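Cystalysin (Treponema denticola, PDB 1C7O) is a pyridoxal-phosphate-dependent enzyme of the aminotransferase class I and II family, seen here as a two-chain assembly with PPG bound. Local coordinates at residues I93-V98 and G246-I251; D203-D208 and F233-K238; I352-G357 and G366-N371. One frame throughout, in Å; residues are numbered along the deposited sequence.

Interaction 1: residues I93-V98 and G246-I251; sequences INTAGV and GMSNII. With PPG ((2E,3E)-4-(2-aminoethoxy)-2-[({3-hydroxy-2-methyl-5-[(phosphonooxy)methyl]pyridin-4-yl}methyl)imino]but-3-enoic acid), chain I.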
loop_
_atom_site.group_PDB
_atom_site.type_symbol
_atom_site.label_atom_id
_atom_site.label_comp_id
_atom_site.label_asym_id
_atom_site.label_seq_id
_atom_site.Cartn_x
_atom_site.Cartn_y
_atom_site.Cartn_z
ATOM N N ILE A 93 -12.973 -7.143 1.018
ATOM C CA ILE A 93 -12.347 -5.933 1.511
ATOM C C ILE A 93 -10.900 -5.983 1.045
ATOM O O ILE A 93 -10.201 -6.980 1.255
ATOM C CB ILE A 93 -12.383 -5.866 3.044
ATOM C CG1 ILE A 93 -13.830 -5.817 3.527
ATOM C CG2 ILE A 93 -11.591 -4.661 3.522
ATOM C CD1 ILE A 93 -14.637 -4.649 2.964
ATOM N N ASN A 94 -10.440 -4.916 0.410
ATOM C CA ASN A 94 -9.077 -4.907 -0.083
ATOM C C ASN A 94 -8.075 -4.204 0.811
ATOM O O ASN A 94 -8.403 -3.241 1.505
ATOM C CB ASN A 94 -9.046 -4.302 -1.478
ATOM C CG ASN A 94 -9.906 -5.068 -2.447
ATOM O OD1 ASN A 94 -10.953 -4.593 -2.871
ATOM N ND2 ASN A 94 -9.474 -6.277 -2.792
ATOM N N THR A 95 -6.850 -4.715 0.783
ATOM C CA THR A 95 -5.742 -4.177 1.554
ATOM C C THR A 95 -4.498 -4.370 0.695
ATOM O O THR A 95 -4.498 -5.203 -0.217
ATOM C CB THR A 95 -5.549 -4.937 2.888
ATOM O OG1 THR A 95 -5.184 -6.296 2.617
ATOM C CG2 THR A 95 -6.830 -4.923 3.697
ATOM N N ALA A 96 -3.449 -3.604 0.980
ATOM C CA ALA A 96 -2.207 -3.700 0.224
ATOM C C ALA A 96 -1.587 -5.081 0.366
ATOM O O ALA A 96 -1.152 -5.673 -0.621
ATOM C CB ALA A 96 -1.233 -2.651 0.683
ATOM N N GLY A 97 -1.543 -5.590 1.590
ATOM C CA GLY A 97 -0.977 -6.908 1.816
ATOM C C GLY A 97 -1.738 -7.726 2.846
ATOM O O GLY A 97 -2.620 -7.207 3.544
ATOM N N VAL A 98 -1.404 -9.010 2.936
ATOM C CA VAL A 98 -2.048 -9.903 3.889
ATOM C C VAL A 98 -1.492 -9.689 5.304
ATOM O O VAL A 98 -2.241 -9.744 6.281
ATOM C CB VAL A 98 -1.887 -11.395 3.453
ATOM C CG1 VAL A 98 -2.388 -12.332 4.550
ATOM C CG2 VAL A 98 -2.680 -11.646 2.176
ATOM N N GLY A 246 0.808 -5.647 -5.037
ATOM C CA GLY A 246 0.055 -5.242 -3.860
ATOM C C GLY A 246 -1.460 -5.173 -3.922
ATOM O O GLY A 246 -2.033 -4.081 -4.011
ATOM N N MET A 247 -2.115 -6.329 -3.872
ATOM C CA MET A 247 -3.568 -6.353 -3.876
ATOM C C MET A 247 -4.096 -7.582 -3.176
ATOM O O MET A 247 -3.995 -8.685 -3.694
ATOM C CB MET A 247 -4.127 -6.308 -5.291
ATOM C CG MET A 247 -5.644 -6.144 -5.302
ATOM S SD MET A 247 -6.155 -4.815 -4.174
ATOM C CE MET A 247 -5.861 -3.376 -5.202
ATOM N N SER A 248 -4.660 -7.387 -1.992
ATOM C CA SER A 248 -5.211 -8.498 -1.235
ATOM C C SER A 248 -6.729 -8.471 -1.273
ATOM O O SER A 248 -7.336 -7.421 -1.501
ATOM C CB SER A 248 -4.748 -8.439 0.223
ATOM O OG SER A 248 -3.357 -8.664 0.330
ATOM N N ASN A 249 -7.333 -9.637 -1.057
ATOM C CA ASN A 249 -8.787 -9.763 -1.032
ATOM C C ASN A 249 -9.169 -10.429 0.286
ATOM O O ASN A 249 -9.258 -11.652 0.366
ATOM C CB ASN A 249 -9.280 -10.607 -2.213
ATOM C CG ASN A 249 -9.015 -9.952 -3.555
ATOM O OD1 ASN A 249 -9.478 -8.839 -3.821
ATOM N ND2 ASN A 249 -8.267 -10.640 -4.412
ATOM N N ILE A 250 -9.370 -9.627 1.327
ATOM C CA ILE A 250 -9.738 -10.175 2.626
ATOM C C ILE A 250 -11.237 -10.422 2.600
ATOM O O ILE A 250 -12.021 -9.498 2.395
ATOM C CB ILE A 250 -9.398 -9.199 3.777
ATOM C CG1 ILE A 250 -8.022 -8.563 3.546
ATOM C CG2 ILE A 250 -9.389 -9.951 5.104
ATOM C CD1 ILE A 250 -6.897 -9.560 3.393
ATOM N N ILE A 251 -11.627 -11.677 2.795
ATOM C CA ILE A 251 -13.030 -12.075 2.766
ATOM C C ILE A 251 -13.609 -12.120 4.174
ATOM O O ILE A 251 -13.105 -12.841 5.040
ATOM C CB ILE A 251 -13.194 -13.460 2.092
ATOM C CG1 ILE A 251 -12.457 -13.475 0.743
ATOM C CG2 ILE A 251 -14.676 -13.789 1.913
ATOM C CD1 ILE A 251 -12.840 -12.340 -0.210
HETATM N N1 PPG I . 1.132 -14.984 4.995
HETATM C C2 PPG I . 1.874 -16.152 4.880
HETATM C C2A PPG I . 1.357 -17.319 5.656
HETATM C C3 PPG I . 3.043 -16.123 3.992
HETATM O O3 PPG I . 3.719 -17.327 3.960
HETATM C C4 PPG I . 3.380 -14.953 3.292
HETATM C C4A PPG I . 4.711 -14.927 2.534
HETATM C C5 PPG I . 2.497 -13.737 3.503
HETATM C C6 PPG I . 1.404 -13.827 4.358
HETATM C C5A PPG I . 2.832 -12.345 2.836
HETATM O OP4 PPG I . 1.653 -11.716 2.296
HETATM P P PPG I . 1.718 -10.186 1.779
HETATM O OP1 PPG I . 1.972 -9.366 2.988
HETATM O OP2 PPG I . 0.359 -9.894 1.120
HETATM O OP3 PPG I . 2.790 -10.142 0.756
HETATM N N4A PPG I . 5.812 -14.591 3.407
HETATM C CAI PPG I . 7.180 -14.637 2.860
HETATM C CBC PPG I . 8.048 -15.811 3.202
HETATM O O2B PPG I . 9.371 -15.900 2.756
HETATM O O3B PPG I . 7.555 -16.779 3.925
HETATM C CBI PPG I . 7.633 -13.613 1.958
HETATM C CGI PPG I . 8.562 -12.626 2.382
HETATM O OET PPG I . 8.243 -11.641 3.405
HETATM C CEI PPG I . 9.357 -10.631 3.362
HETATM C CFI PPG I . 9.350 -9.902 2.000
HETATM N NI PPG I . 10.432 -8.978 1.865
#
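The phosphate end of the PPG site grows out of an antiparallel strand pair, in which I93 to T95 run against S248 to I250 at one edge of the large mixed sheet. I93 and I250 exchange two backbone hydrogen bonds, I93 N to I250 O (2.9 Å) and I250 N to I93 O. Further along, S248 N donates to T95 O at 2.8 Å. N94 adds a side-chain clamp. With CG anti to the carbonyl carbon (chi1 -59°), its amide runs alongside that of N249, the two planes 73° apart. N94 ND2 sends a nearly straight bond to S248 O (2.7 Å), which lies in the N94 amide plane, and a weak, bent one to N249 OD1; Y71 OH also bonds N249 OD1. On the other sheet face T95 crosses I250 at about a right angle, and OG1 of T95 comes within 3.2 Å of S248 CB. The same hydroxyl donates to G97 O (2.9 Å) from above the carbonyl plane, bracing the turn that follows the strand. G97 is the N-cap of helix 98-109, and in the first turn V98 N points straight at PPG OP2 (2.7 Å, 171° at the hydrogen), so the positive end of the helix dipole would favour the phosphate. V99 N bonds PPG as well. Helix 255-268 packs on I93 and T95 through F261, helix 275-287 meets N94 and M247 through Y278, and strand 230-234 continues the sheet beyond I250.

Interaction 2: residues D203-D208 and F233-K238; sequences DEIHFD and FTAPSK. With PPG ((2E,3E)-4-(2-aminoethoxy)-2-[({3-hydroxy-2-methyl-5-[(phosphonooxy)methyl]pyridin-4-yl}methyl)imino]but-3-enoic acid), chain I.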
loop_
_atom_site.group_PDB
_atom_site.type_symbol
_atom_site.label_atom_id
_atom_site.label_comp_id
_atom_site.label_asym_id
_atom_site.label_seq_id
_atom_site.Cartn_x
_atom_site.Cartn_y
_atom_site.Cartn_z
ATOM N N ASP A 203 -5.343 -17.316 7.480
ATOM C CA ASP A 203 -4.501 -16.782 6.420
ATOM C C ASP A 203 -4.317 -17.915 5.427
ATOM O O ASP A 203 -3.569 -18.854 5.684
ATOM C CB ASP A 203 -3.163 -16.359 7.028
ATOM C CG ASP A 203 -2.156 -15.902 5.999
ATOM O OD1 ASP A 203 -1.151 -15.302 6.428
ATOM O OD2 ASP A 203 -2.349 -16.139 4.787
ATOM N N GLU A 204 -5.009 -17.826 4.294
ATOM C CA GLU A 204 -4.951 -18.867 3.269
ATOM C C GLU A 204 -4.329 -18.368 1.964
ATOM O O GLU A 204 -4.696 -18.821 0.879
ATOM C CB GLU A 204 -6.368 -19.401 3.016
ATOM C CG GLU A 204 -7.113 -19.751 4.308
ATOM C CD GLU A 204 -8.425 -20.499 4.084
ATOM O OE1 GLU A 204 -8.723 -20.871 2.925
ATOM O OE2 GLU A 204 -9.153 -20.724 5.077
ATOM N N ILE A 205 -3.375 -17.448 2.077
ATOM C CA ILE A 205 -2.711 -16.873 0.909
ATOM C C ILE A 205 -2.028 -17.924 0.019
ATOM O O ILE A 205 -1.820 -17.709 -1.185
ATOM C CB ILE A 205 -1.676 -15.797 1.350
ATOM C CG1 ILE A 205 -1.148 -15.045 0.126
ATOM C CG2 ILE A 205 -0.540 -16.451 2.134
ATOM C CD1 ILE A 205 -0.360 -13.812 0.470
ATOM N N HIS A 206 -1.701 -19.065 0.612
ATOM C CA HIS A 206 -1.050 -20.149 -0.112
ATOM C C HIS A 206 -2.007 -21.204 -0.633
ATOM O O HIS A 206 -1.565 -22.193 -1.223
ATOM C CB HIS A 206 -0.037 -20.842 0.795
ATOM C CG HIS A 206 1.262 -20.123 0.907
ATOM N ND1 HIS A 206 1.792 -19.725 2.114
ATOM C CD2 HIS A 206 2.152 -19.740 -0.039
ATOM C CE1 HIS A 206 2.951 -19.129 1.909
ATOM N NE2 HIS A 206 3.191 -19.126 0.607
ATOM N N PHE A 207 -3.307 -20.991 -0.438
ATOM C CA PHE A 207 -4.289 -21.989 -0.840
ATOM C C PHE A 207 -4.380 -22.398 -2.312
ATOM O O PHE A 207 -5.117 -23.324 -2.642
ATOM C CB PHE A 207 -5.679 -21.622 -0.278
ATOM C CG PHE A 207 -6.416 -20.535 -1.030
ATOM C CD1 PHE A 207 -7.672 -20.125 -0.585
ATOM C CD2 PHE A 207 -5.911 -19.967 -2.194
ATOM C CE1 PHE A 207 -8.411 -19.176 -1.290
ATOM C CE2 PHE A 207 -6.646 -19.019 -2.904
ATOM C CZ PHE A 207 -7.896 -18.626 -2.453
ATOM N N ASP A 208 -3.632 -21.732 -3.190
ATOM C CA ASP A 208 -3.657 -22.079 -4.617
ATOM C C ASP A 208 -2.457 -22.943 -5.002
ATOM O O ASP A 208 -2.420 -23.519 -6.086
ATOM C CB ASP A 208 -3.657 -20.821 -5.499
ATOM C CG ASP A 208 -5.003 -20.109 -5.528
ATOM O OD1 ASP A 208 -6.024 -20.754 -5.842
ATOM O OD2 ASP A 208 -5.039 -18.891 -5.255
ATOM N N PHE A 233 -7.937 -14.373 5.010
ATOM C CA PHE A 233 -6.992 -13.588 4.228
ATOM C C PHE A 233 -6.595 -14.293 2.931
ATOM O O PHE A 233 -5.992 -15.377 2.959
ATOM C CB PHE A 233 -5.730 -13.309 5.045
ATOM C CG PHE A 233 -5.990 -12.709 6.396
ATOM C CD1 PHE A 233 -5.925 -13.492 7.541
ATOM C CD2 PHE A 233 -6.272 -11.353 6.529
ATOM C CE1 PHE A 233 -6.130 -12.942 8.798
ATOM C CE2 PHE A 233 -6.479 -10.787 7.788
ATOM C CZ PHE A 233 -6.407 -11.588 8.925
ATOM N N THR A 234 -6.930 -13.699 1.791
ATOM C CA THR A 234 -6.546 -14.308 0.529
ATOM C C THR A 234 -5.870 -13.278 -0.357
ATOM O O THR A 234 -6.007 -12.078 -0.133
ATOM C CB THR A 234 -7.742 -14.870 -0.230
ATOM O OG1 THR A 234 -8.476 -13.794 -0.827
ATOM C CG2 THR A 234 -8.633 -15.652 0.710
ATOM N N ALA A 235 -5.143 -13.756 -1.364
ATOM C CA ALA A 235 -4.450 -12.884 -2.300
ATOM C C ALA A 235 -3.982 -13.664 -3.524
ATOM O O ALA A 235 -3.852 -14.887 -3.483
ATOM C CB ALA A 235 -3.255 -12.239 -1.612
ATOM N N PRO A 236 -3.742 -12.968 -4.643
ATOM C CA PRO A 236 -3.280 -13.652 -5.852
ATOM C C PRO A 236 -1.743 -13.614 -5.906
ATOM O O PRO A 236 -1.115 -14.248 -6.745
ATOM C CB PRO A 236 -3.915 -12.822 -6.960
ATOM C CG PRO A 236 -3.775 -11.426 -6.412
ATOM C CD PRO A 236 -4.176 -11.589 -4.952
ATOM N N SER A 237 -1.163 -12.858 -4.985
ATOM C CA SER A 237 0.274 -12.667 -4.899
ATOM C C SER A 237 1.156 -13.917 -5.009
ATOM O O SER A 237 1.992 -13.999 -5.910
ATOM C CB SER A 237 0.599 -11.896 -3.616
ATOM O OG SER A 237 -0.053 -12.482 -2.506
ATOM N N LYS A 238 0.990 -14.880 -4.102
ATOM C CA LYS A 238 1.809 -16.083 -4.148
ATOM C C LYS A 238 1.486 -16.954 -5.352
ATOM O O LYS A 238 2.387 -17.489 -6.001
ATOM C CB LYS A 238 1.646 -16.902 -2.861
ATOM C CG LYS A 238 2.337 -16.312 -1.635
ATOM C CD LYS A 238 3.315 -15.194 -2.026
ATOM C CE LYS A 238 4.069 -14.656 -0.839
ATOM N NZ LYS A 238 3.106 -14.200 0.183
HETATM N N1 PPG I . 1.132 -14.984 4.995
HETATM C C2 PPG I . 1.874 -16.152 4.880
HETATM C C2A PPG I . 1.357 -17.319 5.656
HETATM C C3 PPG I . 3.043 -16.123 3.992
HETATM O O3 PPG I . 3.719 -17.327 3.960
HETATM C C4 PPG I . 3.380 -14.953 3.292
HETATM C C4A PPG I . 4.711 -14.927 2.534
HETATM C C5 PPG I . 2.497 -13.737 3.503
HETATM C C6 PPG I . 1.404 -13.827 4.358
HETATM C C5A PPG I . 2.832 -12.345 2.836
HETATM O OP4 PPG I . 1.653 -11.716 2.296
HETATM P P PPG I . 1.718 -10.186 1.779
HETATM O OP1 PPG I . 1.972 -9.366 2.988
HETATM O OP2 PPG I . 0.359 -9.894 1.120
HETATM O OP3 PPG I . 2.790 -10.142 0.756
HETATM N N4A PPG I . 5.812 -14.591 3.407
HETATM C CAI PPG I . 7.180 -14.637 2.860
HETATM C CBC PPG I . 8.048 -15.811 3.202
HETATM O O2B PPG I . 9.371 -15.900 2.756
HETATM O O3B PPG I . 7.555 -16.779 3.925
HETATM C CBI PPG I . 7.633 -13.613 1.958
HETATM C CGI PPG I . 8.562 -12.626 2.382
HETATM O OET PPG I . 8.243 -11.641 3.405
HETATM C CEI PPG I . 9.357 -10.631 3.362
HETATM C CFI PPG I . 9.350 -9.902 2.000
HETATM N NI PPG I . 10.432 -8.978 1.865
#
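I205 reaches across to A235, S237 and K238 while also touching PPG. CG1 of I205 is anti to the backbone N (chi1 -171°), which carries CD1 to 3.9 Å from A235 CB and 3.3 Å from S237 OG. The other branch, CG2, lies over a face of the PPG pyridine ring, 3.6 Å from N1. D203 OD1 sits 2.7 Å from PPG N1 at the ring's edge, and K238 NZ stands 2.9 Å from PPG C4A without being joined to it. The K238 chain crosses H206, with CG 3.7 Å from H206 NE2. These groups gather at the C-terminal ends of the parallel strands 199-203 and 230-234, where the cofactor site lies in the aspartate aminotransferase fold (fold type I). E204 N donates to F233 O (3.0 Å) in the carbonyl plane, and the F233 ring turns its edge to D203 CA. D203 OD2 accepts from I205 N at 3.2 Å, an Asx turn that fixes the rotation of the carboxylate beside PPG. A type I turn from E204 to F207 follows. Farther out, F207 stacks on H83, E204 OE2 is bonded by S202 OG and F219 N, and Y64 OH of the second subunit makes a weak bond with K238 NZ.

Interaction 3: residues I352-G357 and G366-N371; sequences IFFDEG and GFERIN. With PPG ((2E,3E)-4-(2-aminoethoxy)-2-[({3-hydroxy-2-methyl-5-[(phosphonooxy)methyl]pyridin-4-yl}methyl)imino]but-3-enoic acid), chain I.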
loop_
_atom_site.group_PDB
_atom_site.type_symbol
_atom_site.label_atom_id
_atom_site.label_comp_id
_atom_site.label_asym_id
_atom_site.label_seq_id
_atom_site.Cartn_x
_atom_site.Cartn_y
_atom_site.Cartn_z
ATOM N N ILE A 352 24.165 -21.378 -0.071
ATOM C CA ILE A 352 22.794 -21.719 -0.399
ATOM C C ILE A 352 21.970 -20.936 0.629
ATOM O O ILE A 352 22.136 -21.110 1.839
ATOM C CB ILE A 352 22.545 -23.258 -0.316
ATOM C CG1 ILE A 352 21.453 -23.645 -1.322
ATOM C CG2 ILE A 352 22.147 -23.675 1.102
ATOM C CD1 ILE A 352 21.243 -25.141 -1.474
ATOM N N PHE A 353 21.111 -20.048 0.141
ATOM C CA PHE A 353 20.310 -19.205 1.018
ATOM C C PHE A 353 18.879 -19.657 1.252
ATOM O O PHE A 353 18.004 -19.452 0.416
ATOM C CB PHE A 353 20.315 -17.774 0.490
ATOM C CG PHE A 353 21.681 -17.172 0.409
ATOM C CD1 PHE A 353 22.601 -17.623 -0.533
ATOM C CD2 PHE A 353 22.062 -16.174 1.291
ATOM C CE1 PHE A 353 23.885 -17.086 -0.589
ATOM C CE2 PHE A 353 23.344 -15.630 1.243
ATOM C CZ PHE A 353 24.256 -16.088 0.303
ATOM N N PHE A 354 18.660 -20.268 2.412
ATOM C CA PHE A 354 17.345 -20.755 2.823
ATOM C C PHE A 354 16.706 -19.688 3.694
ATOM O O PHE A 354 17.173 -18.547 3.792
ATOM C CB PHE A 354 17.447 -21.987 3.731
ATOM C CG PHE A 354 18.026 -23.204 3.091
ATOM C CD1 PHE A 354 17.461 -23.745 1.944
ATOM C CD2 PHE A 354 19.073 -23.881 3.708
ATOM C CE1 PHE A 354 17.925 -24.947 1.424
ATOM C CE2 PHE A 354 19.544 -25.085 3.197
ATOM C CZ PHE A 354 18.967 -25.620 2.055
ATOM N N ASP A 355 15.631 -20.108 4.345
ATOM C CA ASP A 355 14.929 -19.291 5.304
ATOM C C ASP A 355 15.181 -20.142 6.549
ATOM O O ASP A 355 14.453 -21.097 6.825
ATOM C CB ASP A 355 13.442 -19.208 4.957
ATOM C CG ASP A 355 12.998 -17.787 4.627
ATOM O OD1 ASP A 355 13.676 -17.127 3.808
ATOM O OD2 ASP A 355 11.974 -17.329 5.184
ATOM N N GLU A 356 16.265 -19.825 7.254
ATOM C CA GLU A 356 16.658 -20.552 8.458
ATOM C C GLU A 356 15.449 -20.856 9.331
ATOM O O GLU A 356 14.786 -19.945 9.826
ATOM C CB GLU A 356 17.691 -19.738 9.242
ATOM C CG GLU A 356 18.916 -19.343 8.419
ATOM C CD GLU A 356 19.795 -20.529 8.039
ATOM O OE1 GLU A 356 20.388 -20.498 6.939
ATOM O OE2 GLU A 356 19.906 -21.483 8.843
ATOM N N GLY A 357 15.178 -22.146 9.511
ATOM C CA GLY A 357 14.040 -22.592 10.301
ATOM C C GLY A 357 13.772 -21.920 11.632
ATOM O O GLY A 357 12.621 -21.688 11.988
ATOM N N GLY A 366 17.159 -26.094 13.559
ATOM C CA GLY A 366 17.688 -27.320 12.995
ATOM C C GLY A 366 17.120 -27.570 11.614
ATOM O O GLY A 366 17.605 -28.433 10.882
ATOM N N PHE A 367 16.085 -26.817 11.255
ATOM C CA PHE A 367 15.455 -26.969 9.946
ATOM C C PHE A 367 15.846 -25.836 9.014
ATOM O O PHE A 367 16.404 -24.825 9.448
ATOM C CB PHE A 367 13.924 -26.996 10.062
ATOM C CG PHE A 367 13.391 -28.145 10.869
ATOM C CD1 PHE A 367 13.469 -28.131 12.259
ATOM C CD2 PHE A 367 12.832 -29.254 10.236
ATOM C CE1 PHE A 367 13.003 -29.202 13.007
ATOM C CE2 PHE A 367 12.362 -30.334 10.975
ATOM C CZ PHE A 367 12.449 -30.307 12.367
ATOM N N GLU A 368 15.534 -26.020 7.733
ATOM C CA GLU A 368 15.806 -25.029 6.696
ATOM C C GLU A 368 14.613 -25.047 5.743
ATOM O O GLU A 368 14.067 -26.114 5.451
ATOM C CB GLU A 368 17.072 -25.395 5.910
ATOM C CG GLU A 368 18.347 -25.489 6.723
ATOM C CD GLU A 368 18.838 -24.145 7.217
ATOM O OE1 GLU A 368 19.924 -24.104 7.833
ATOM O OE2 GLU A 368 18.143 -23.129 6.995
ATOM N N ARG A 369 14.199 -23.877 5.264
ATOM C CA ARG A 369 13.082 -23.810 4.327
ATOM C C ARG A 369 13.620 -23.452 2.943
ATOM O O ARG A 369 14.209 -22.392 2.750
ATOM C CB ARG A 369 12.059 -22.761 4.767
ATOM C CG ARG A 369 10.670 -22.998 4.187
ATOM C CD ARG A 369 9.790 -21.792 4.351
ATOM N NE ARG A 369 10.265 -20.695 3.524
ATOM C CZ ARG A 369 9.744 -19.475 3.535
ATOM N NH1 ARG A 369 8.726 -19.204 4.339
ATOM N NH2 ARG A 369 10.243 -18.532 2.742
ATOM N N ILE A 370 13.419 -24.343 1.982
ATOM C CA ILE A 370 13.898 -24.119 0.629
ATOM C C ILE A 370 12.769 -23.715 -0.315
ATOM O O ILE A 370 11.697 -24.327 -0.317
ATOM C CB ILE A 370 14.576 -25.390 0.084
ATOM C CG1 ILE A 370 15.225 -25.106 -1.271
ATOM C CG2 ILE A 370 13.545 -26.510 -0.045
ATOM C CD1 ILE A 370 15.997 -26.295 -1.835
ATOM N N ASN A 371 13.017 -22.672 -1.105
ATOM C CA ASN A 371 12.030 -22.188 -2.070
ATOM C C ASN A 371 12.148 -23.011 -3.345
ATOM O O ASN A 371 13.148 -22.922 -4.052
ATOM C CB ASN A 371 12.271 -20.719 -2.402
ATOM C CG ASN A 371 11.173 -20.140 -3.257
ATOM O OD1 ASN A 371 10.661 -20.806 -4.156
ATOM N ND2 ASN A 371 10.805 -18.890 -2.988
HETATM N N1 PPG I . 1.132 -14.984 4.995
HETATM C C2 PPG I . 1.874 -16.152 4.880
HETATM C C2A PPG I . 1.357 -17.319 5.656
HETATM C C3 PPG I . 3.043 -16.123 3.992
HETATM O O3 PPG I . 3.719 -17.327 3.960
HETATM C C4 PPG I . 3.380 -14.953 3.292
HETATM C C4A PPG I . 4.711 -14.927 2.534
HETATM C C5 PPG I . 2.497 -13.737 3.503
HETATM C C6 PPG I . 1.404 -13.827 4.358
HETATM C C5A PPG I . 2.832 -12.345 2.836
HETATM O OP4 PPG I . 1.653 -11.716 2.296
HETATM P P PPG I . 1.718 -10.186 1.779
HETATM O OP1 PPG I . 1.972 -9.366 2.988
HETATM O OP2 PPG I . 0.359 -9.894 1.120
HETATM O OP3 PPG I . 2.790 -10.142 0.756
HETATM N N4A PPG I . 5.812 -14.591 3.407
HETATM C CAI PPG I . 7.180 -14.637 2.860
HETATM C CBC PPG I . 8.048 -15.811 3.202
HETATM O O2B PPG I . 9.371 -15.900 2.756
HETATM O O3B PPG I . 7.555 -16.779 3.925
HETATM C CBI PPG I . 7.633 -13.613 1.958
HETATM C CGI PPG I . 8.562 -12.626 2.382
HETATM O OET PPG I . 8.243 -11.641 3.405
HETATM C CEI PPG I . 9.357 -10.631 3.362
HETATM C CFI PPG I . 9.350 -9.902 2.000
HETATM N NI PPG I . 10.432 -8.978 1.865
#
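D355 and R369 face each other in the hairpin of strands 355-356 and 367-371, paired by two backbone hydrogen bonds: D355 N to R369 O (3.1 Å) and R369 N to D355 O. G357 N adds a third, to F367 O. Charge joins the same two side chains. The D355 carboxylate lies stacked over one face of the R369 guanidinium, planes 7° apart, with OD2 3.2 Å from NH2; no N-H points at it, so the salt bridge is electrostatic alone. The N-H groups point elsewhere: R369 NH1 donates to PPG O3B (2.7 Å) and NH2 to PPG O2B (2.8 Å), a two-pronged grip on the carboxylate that uses the guanidinium edge. A bend at chi3 (68°) turns the group that way, and N175 OD1 and S37 O bond NH1 and NH2 further. Apolar packing centres on F354: E368 CB lies over one ring face in a CH-pi contact, I352 CG2 is on the opposite face, and I370 CB approaches CE1 to 3.6 Å. Beside it the buried carboxylates of E356 and E368 run alongside, planes 86° apart, with E356 OE2 only 2.8 Å from E368 OE1. Two bare negative charges this close would be costly, so the pair probably shares a proton.

How the interactions relate
From the N terminus, strand 92-95 comes first; interaction 1 joins it to strand 248-252 and so closes a long loop of the chain. Interaction 2 opens and closes entirely within that loop, linking the ends of strands 199-203 and 230-234. The two touch, N249 O meeting T234 OG1 at 2.6 Å in a probable hydrogen bond, and both belong to the large mixed sheet. Interaction 3 follows in series, a short hairpin in the separate three-stranded sheet, its centre about 21 Å from that of interaction 2 and touching neither. PPG spans the gap, its phosphate at interaction 1, its pyridine ring at interaction 2 and its carboxylate at interaction 3.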